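Local coordinates for putative amino acid binding protein (Streptococcus mutans, PDB 4C0R), which probably binds glutathione outside the cell and delivers it to the cystine ABC importer TcyBC for uptake, at residues L91-K97 / N178-L184; Q188-V192 / P234-D238. One frame throughout, in Å; residues are numbered along the deposited sequence.

Contact 1: L91-K97 / N178-L184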
# COMPACT_ATOMS: atom_id res chain seq x y z
N LEU A 91 6.31 8.22 2.06
CA LEU A 91 6.24 8.54 0.66
C LEU A 91 7.53 9.08 0.11
O LEU A 91 8.31 9.76 0.80
CB LEU A 91 5.15 9.59 0.37
CG LEU A 91 3.75 9.11 0.58
CD1 LEU A 91 2.81 10.31 0.38
CD2 LEU A 91 3.44 8.02 -0.40
N VAL A 92 7.70 8.81 -1.17
CA VAL A 92 8.78 9.41 -1.97
C VAL A 92 8.26 9.94 -3.32
O VAL A 92 7.19 9.57 -3.80
CB VAL A 92 9.93 8.44 -2.26
CG1 VAL A 92 10.57 8.02 -1.01
CG2 VAL A 92 9.44 7.21 -3.10
N LEU A 93 9.04 10.85 -3.89
CA LEU A 93 8.89 11.35 -5.20
C LEU A 93 9.90 10.60 -6.06
O LEU A 93 11.09 10.61 -5.78
CB LEU A 93 9.25 12.84 -5.12
CG LEU A 93 9.12 13.84 -6.21
CD1 LEU A 93 7.79 13.74 -6.95
CD2 LEU A 93 9.28 15.22 -5.54
N VAL A 94 9.43 9.92 -7.09
CA VAL A 94 10.26 9.23 -8.04
C VAL A 94 10.41 10.12 -9.28
O VAL A 94 9.42 10.51 -9.88
CB VAL A 94 9.61 7.91 -8.50
CG1 VAL A 94 10.50 7.19 -9.48
CG2 VAL A 94 9.29 7.04 -7.27
N VAL A 95 11.65 10.43 -9.61
CA VAL A 95 11.98 11.31 -10.72
C VAL A 95 13.26 10.81 -11.36
O VAL A 95 14.03 10.06 -10.76
CB VAL A 95 12.25 12.78 -10.25
CG1 VAL A 95 10.97 13.43 -9.66
CG2 VAL A 95 13.42 12.82 -9.28
N PRO A 96 13.49 11.23 -12.62
CA PRO A 96 14.77 10.94 -13.24
C PRO A 96 15.89 11.55 -12.44
O PRO A 96 15.75 12.58 -11.80
CB PRO A 96 14.63 11.64 -14.61
CG PRO A 96 13.19 11.71 -14.85
CD PRO A 96 12.59 11.99 -13.49
N LYS A 97 17.05 10.90 -12.43
CA LYS A 97 18.18 11.45 -11.74
C LYS A 97 18.45 12.84 -12.35
O LYS A 97 18.25 13.07 -13.55
CB LYS A 97 19.37 10.52 -11.94
CG LYS A 97 19.26 9.20 -11.21
CD LYS A 97 20.47 8.33 -11.51
CE LYS A 97 20.44 7.08 -10.67
NZ LYS A 97 21.51 6.17 -11.14
N ASN A 178 18.07 5.06 -14.21
CA ASN A 178 18.05 6.49 -14.44
C ASN A 178 17.07 7.21 -13.51
O ASN A 178 16.78 8.38 -13.71
CB ASN A 178 17.69 6.78 -15.88
CG ASN A 178 16.25 6.55 -16.17
OD1 ASN A 178 15.64 5.57 -15.68
ND2 ASN A 178 15.66 7.45 -16.92
N LEU A 179 16.52 6.47 -12.54
CA LEU A 179 15.56 7.06 -11.59
C LEU A 179 16.16 7.16 -10.22
O LEU A 179 17.04 6.37 -9.83
CB LEU A 179 14.27 6.22 -11.50
CG LEU A 179 13.41 6.12 -12.77
CD1 LEU A 179 12.18 5.26 -12.53
CD2 LEU A 179 13.03 7.52 -13.24
N LYS A 180 15.65 8.11 -9.45
CA LYS A 180 15.98 8.20 -8.05
C LYS A 180 14.70 8.48 -7.25
O LYS A 180 13.64 8.78 -7.81
CB LYS A 180 16.97 9.32 -7.81
CG LYS A 180 16.44 10.68 -8.19
CD LYS A 180 17.40 11.76 -7.78
CE LYS A 180 16.83 13.12 -8.11
NZ LYS A 180 17.75 14.22 -7.69
N VAL A 181 14.82 8.36 -5.93
CA VAL A 181 13.76 8.68 -5.03
C VAL A 181 14.17 9.82 -4.11
O VAL A 181 15.33 9.95 -3.71
CB VAL A 181 13.23 7.43 -4.23
CG1 VAL A 181 12.96 6.24 -5.16
CG2 VAL A 181 14.08 7.07 -3.09
N ILE A 182 13.20 10.69 -3.85
CA ILE A 182 13.32 11.81 -2.96
C ILE A 182 12.32 11.63 -1.82
O ILE A 182 11.11 11.55 -2.07
CB ILE A 182 13.03 13.16 -3.69
CG1 ILE A 182 14.06 13.36 -4.81
CG2 ILE A 182 12.99 14.35 -2.70
CD1 ILE A 182 13.64 14.48 -5.77
N ASP A 183 12.78 11.67 -0.58
CA ASP A 183 11.88 11.56 0.57
C ASP A 183 11.01 12.78 0.70
O ASP A 183 11.48 13.92 0.56
CB ASP A 183 12.65 11.38 1.91
CG ASP A 183 13.43 10.12 1.96
OD1 ASP A 183 12.92 9.03 1.60
OD2 ASP A 183 14.60 10.20 2.37
N LEU A 184 9.74 12.55 0.99
CA LEU A 184 8.73 13.58 1.17
C LEU A 184 8.31 13.69 2.62
O LEU A 184 8.43 12.77 3.38
CB LEU A 184 7.47 13.26 0.34
CG LEU A 184 7.67 13.34 -1.16
CD1 LEU A 184 6.43 12.85 -1.88
CD2 LEU A 184 8.00 14.75 -1.60
O HOH W 1 10.33 8.97 2.65
O HOH W 2 18.29 10.59 -15.38

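Contact 2: Q188-V192 / P234-D238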
# COMPACT_ATOMS: atom_id res chain seq x y z
N GLN A 188 1.35 12.41 8.91
CA GLN A 188 1.09 11.55 10.05
C GLN A 188 1.99 10.35 9.87
O GLN A 188 2.56 10.19 8.79
CB GLN A 188 -0.37 11.08 10.03
N LYS A 189 2.13 9.51 10.88
CA LYS A 189 2.94 8.30 10.68
C LYS A 189 2.36 7.51 9.50
O LYS A 189 1.13 7.25 9.45
CB LYS A 189 2.97 7.43 11.93
CG LYS A 189 3.61 8.15 13.09
CD LYS A 189 3.69 7.29 14.32
CE LYS A 189 4.30 8.11 15.47
NZ LYS A 189 4.57 7.18 16.60
N PRO A 190 3.22 7.08 8.58
CA PRO A 190 2.76 6.52 7.30
C PRO A 190 2.49 5.01 7.38
O PRO A 190 3.10 4.23 6.67
CB PRO A 190 3.94 6.82 6.37
CG PRO A 190 5.11 6.79 7.27
CD PRO A 190 4.66 7.37 8.56
N TYR A 191 1.59 4.64 8.25
CA TYR A 191 1.35 3.25 8.52
C TYR A 191 0.48 2.61 7.45
O TYR A 191 -0.31 3.29 6.77
CB TYR A 191 0.72 3.08 9.88
CG TYR A 191 1.60 3.37 11.10
CD1 TYR A 191 2.95 3.34 11.01
CD2 TYR A 191 1.03 3.59 12.34
CE1 TYR A 191 3.76 3.57 12.15
CE2 TYR A 191 1.81 3.75 13.46
CZ TYR A 191 3.16 3.72 13.35
OH TYR A 191 3.96 3.90 14.49
N VAL A 192 0.58 1.30 7.33
CA VAL A 192 -0.35 0.58 6.49
C VAL A 192 -0.97 -0.55 7.32
O VAL A 192 -0.42 -0.92 8.41
CB VAL A 192 0.26 0.11 5.26
CG1 VAL A 192 0.62 1.33 4.32
CG2 VAL A 192 1.42 -0.77 5.59
N PRO A 234 5.77 -0.72 12.64
CA PRO A 234 5.27 0.43 13.36
C PRO A 234 5.94 0.55 14.75
O PRO A 234 6.53 -0.40 15.26
CB PRO A 234 3.77 0.13 13.53
CG PRO A 234 3.47 -0.97 12.53
CD PRO A 234 4.76 -1.78 12.50
N ASP A 235 5.79 1.71 15.36
CA ASP A 235 6.29 1.89 16.71
C ASP A 235 5.53 1.00 17.69
O ASP A 235 4.33 0.81 17.59
CB ASP A 235 6.12 3.36 17.13
CG ASP A 235 6.91 4.33 16.30
OD1 ASP A 235 7.84 3.93 15.58
OD2 ASP A 235 6.61 5.55 16.43
N LYS A 236 6.27 0.44 18.66
CA LYS A 236 5.73 -0.41 19.69
C LYS A 236 4.46 0.14 20.35
O LYS A 236 3.46 -0.56 20.50
CB LYS A 236 6.85 -0.63 20.77
N LYS A 237 4.46 1.42 20.71
CA LYS A 237 3.31 1.94 21.43
C LYS A 237 2.07 2.00 20.55
O LYS A 237 0.94 2.03 21.03
CB LYS A 237 3.61 3.31 22.00
CG LYS A 237 3.94 4.33 20.96
CD LYS A 237 4.00 5.70 21.61
CE LYS A 237 4.73 6.66 20.74
NZ LYS A 237 5.07 7.88 21.56
N ASP A 238 2.26 1.97 19.23
CA ASP A 238 1.12 2.02 18.34
C ASP A 238 0.54 0.62 18.10
O ASP A 238 -0.43 0.45 17.34
CB ASP A 238 1.55 2.71 17.02
CG ASP A 238 1.90 4.17 17.25
OD1 ASP A 238 1.20 4.79 18.10
OD2 ASP A 238 2.84 4.75 16.66
O HOH W 3 3.93 9.21 18.66

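Contact 1: L91-K97 / N178-L184
Val-95 lays its CG2 against Lys-180 CE at 3.6 Å and Ile-182 CD1 at 3.9 Å, so the aliphatic length of the lysine serves as one more apolar partner. On the same face Leu-93 meets Ile-182 (CB to CB, 4.1 Å) and reaches Leu-184, CD2 to CD2, at 4.2 Å. Follow the backbone and the pairing is antiparallel, with hydrogen bonds at alternate residues: Leu-93 N to Ile-182 O is 2.8 Å, Ile-182 N to Leu-93 O 2.9 Å, Val-95 N to Lys-180 O 3.2 Å and Lys-180 N to Val-95 O 2.9 Å. Strand 179-183 thus adds to strand 81-96 within one lobe of a two-lobed family 3 solute-binding protein; on its other flank strand 81-96 bonds to strand 160-163 through Val-92 and Val-94. The opposite face carries Val-92, Val-94 and Val-181, with Val-92 CG2 4.0 Å from Val-181 CB, and helix 164-173 packs onto Val-92 and Val-181. Leu-179 CD1 touches Val-94 CG1 at 4.0 Å, while helix 145-153 packs against Leu-179 and Pro-96. Both ends are tied as well. Lys-97 N donates to Asn-178 O at 2.8 Å, and Leu-184 N to Leu-91 O at 3.1 Å. Water 1 donates to Leu-91 O (2.9 Å) and to Asp-183 OD1 (2.8 Å), a carboxylate oxygen that also forms a salt bridge with Lys-164.

Contact 2: Q188-V192 / P234-D238
A salt-bridge network built on Lys-189, Asp-235 and Asp-238 fastens the C-terminal tail to the start of strand 191-196, in a two-lobed periplasmic-binding-protein-type fold. The tail follows helix 219-228, the last helix of the chain, and turns through a short 3-10 segment at 236-238. Pro-190 sits at the centre of an inverse gamma turn, with a weak Tyr-191 N to Lys-189 O bond of 2.9 Å; from the two sides of this turn the extended Lys-189 and the Tyr-191 side chain both reach the tail. Lys-189 NZ lies 2.6 Å from Asp-235 OD2 and 3.0 Å from Asp-238 OD2, one ammonium answering two carboxylates. The tyrosine hydroxyl works both ways: Asp-235 N donates to Tyr-191 OH at 3.0 Å, and Tyr-191 OH donates in turn to Asp-238 OD2 at 2.6 Å, near the plane of the ring. That single Asp-238 oxygen therefore accepts from both the lysine and the phenol. Over one face of the ring, Pro-234 makes a CH-pi contact, its CB 3.9 Å from the centroid of Tyr-191 and 24° off the normal. Pro-85 and Ser-88 of strand 81-96 also touch Tyr-191, and Pro-234 O accepts a hydrogen bond from Tyr-215 OH. At the solvent edge, water 3 accepts from Lys-189 NZ at 3.0 Å and, weakly, from Lys-237 NZ at 3.4 Å.

The two contacts come one after the other along the chain: strand 179-183 is the strand just before strand 191-196, and the centres of the two contacts lie about 23 Å apart without touching beyond that adjoining sequence. What they share is strand 81-96. Its later part pairs with 178-184 in contact 1, whereas its earlier part runs beside strand 191-196, the strand entered from contact 2. Bound oxidized glutathione disulfide lies between the lobes, about 6 Å from the side chain of Leu-91 in contact 1 and about 10 Å from that of Tyr-191 in contact 2. A cadmium ion is about 5 Å from the Lys-97 side chain.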